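Local coordinates for ribonuclease VapC (Caulobacter crescentus, PDB 5K8J), which acts as the toxin of a toxin-antitoxin pair, a PIN-domain ribonuclease that probably depends on magnesium and is inhibited by its VapB partner, at the interface of chains B and A. Residues are numbered along the deposited sequence; one frame, centred on the assembly and turned at random. Chains: chain A, Ribonuclease VapC; chain B, VapB family protein.

The interface of chains B and A. Residues chain B 58, 61-62, 65; chain A 13, 57-58, 61-62.
The backbone carbonyl O of B:Leu62 accepts a hydrogen bond from NH1, a terminal guanidinium nitrogen of A:Arg58 in the PIN-domain toxin, at 2.8 Å. Here VapB helix 55-64 packs on toxin helix 49-65 and on A:Leu13 of helix 7-15. The patch is part of the antitoxin-toxin contact and may contribute to inhibition. The bond is bent, with 133° at the hydrogen. The donor lies tilted from the carbonyl plane, and the acceptor lies out of the guanidinium plane. B:Leu62 is near the C-terminal end of its helix. A guanidinium here, if charged as usual, may be favoured by the partial negative charge at the helix end. Methyl CD2 of B:Leu62 sits over the centre of one guanidinium face, 4.0 Å above the plane. The same residue thus meets the arginine through both its carbonyl and its side chain. On the toxin side, NH2 of A:Arg58 makes a weak hydrogen bond to the carbonyl O of A:Leu13, which lies at the guanidinium edge and may help to set its rotation.

With CG beside its backbone N (chi1 -69°), B:Leu62 reaches the toxin with its two methyls on different partners. CD1 meets CD1 of A:Leu13 at 3.9 Å, the two side chains crossing at about a right angle. CD2 packs tightly on CG2 of A:Val61, and these side chains run past each other in opposite directions. The side chains of A:Val61 and B:Met65 reach toward each other tip to tip, with CG1 4.1 Å from SE. This selenomethionine chain bends at its end (chi3 75°), bringing CE against CB of A:Ser57 at 3.6 Å. One turn back from B:Leu62, CD1 of B:Leu58 rests on the backbone of toxin helix 49-65, 3.9 Å from CA of A:Met62.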
# COMPACT_ATOMS: atom_id res chain seq x y z
N LEU B 58 1.35 -21.62 29.22
CA LEU B 58 0.88 -20.33 29.71
C LEU B 58 -0.25 -20.54 30.71
O LEU B 58 -0.24 -19.98 31.82
CB LEU B 58 0.42 -19.44 28.56
CG LEU B 58 -0.36 -18.18 28.93
CD1 LEU B 58 0.46 -17.28 29.83
CD2 LEU B 58 -0.77 -17.42 27.69
N THR B 61 0.98 -22.01 33.95
CA THR B 61 1.68 -21.00 34.75
C THR B 61 0.68 -20.08 35.44
O THR B 61 0.80 -19.82 36.65
CB THR B 61 2.62 -20.20 33.85
OG1 THR B 61 3.64 -21.08 33.35
CG2 THR B 61 3.27 -19.05 34.62
N LEU B 62 -0.30 -19.57 34.69
CA LEU B 62 -1.33 -18.73 35.30
C LEU B 62 -2.07 -19.46 36.42
O LEU B 62 -2.39 -18.86 37.45
CB LEU B 62 -2.31 -18.27 34.22
CG LEU B 62 -1.73 -17.27 33.21
CD1 LEU B 62 -2.68 -17.03 32.07
CD2 LEU B 62 -1.37 -15.94 33.89
N MSE B 65 -0.51 -19.49 39.81
CA MSE B 65 -0.39 -18.19 40.44
C MSE B 65 -1.72 -17.80 41.08
O MSE B 65 -2.77 -18.22 40.59
CB MSE B 65 0.00 -17.14 39.41
CG MSE B 65 1.36 -17.38 38.81
SE MSE B 65 1.57 -16.31 37.20
CE MSE B 65 1.85 -14.60 38.00
N LEU A 13 -8.58 -13.74 30.97
CA LEU A 13 -7.38 -14.55 31.13
C LEU A 13 -6.46 -13.94 32.19
O LEU A 13 -6.07 -14.61 33.16
CB LEU A 13 -6.70 -14.68 29.76
CG LEU A 13 -5.57 -15.66 29.50
CD1 LEU A 13 -5.97 -17.07 29.95
CD2 LEU A 13 -5.25 -15.66 28.02
N SER A 57 1.90 -9.24 37.40
CA SER A 57 2.65 -10.48 37.23
C SER A 57 1.98 -11.39 36.21
O SER A 57 2.66 -12.02 35.39
CB SER A 57 2.83 -11.21 38.57
OG SER A 57 1.59 -11.54 39.17
N ARG A 58 0.64 -11.48 36.24
CA ARG A 58 -0.08 -12.35 35.32
C ARG A 58 -0.07 -11.78 33.91
O ARG A 58 0.10 -12.53 32.94
CB ARG A 58 -1.51 -12.59 35.83
CG ARG A 58 -1.49 -13.34 37.19
CD ARG A 58 -2.85 -13.42 37.86
NE ARG A 58 -3.75 -14.10 36.96
CZ ARG A 58 -3.96 -15.40 36.94
NH1 ARG A 58 -3.40 -16.22 37.82
NH2 ARG A 58 -4.77 -15.89 36.01
N VAL A 61 3.38 -12.58 32.35
CA VAL A 61 3.52 -13.93 31.78
C VAL A 61 2.78 -14.03 30.45
O VAL A 61 3.30 -14.60 29.49
CB VAL A 61 3.07 -15.02 32.79
CG1 VAL A 61 3.90 -14.95 34.07
CG2 VAL A 61 1.64 -14.92 33.14
N MSE A 62 1.59 -13.45 30.35
CA MSE A 62 0.86 -13.44 29.07
C MSE A 62 1.63 -12.76 27.96
O MSE A 62 1.67 -13.23 26.82
CB MSE A 62 -0.50 -12.76 29.21
CG MSE A 62 -1.41 -13.44 30.20
SE MSE A 62 -3.01 -12.41 30.46
CE MSE A 62 -3.54 -12.55 28.63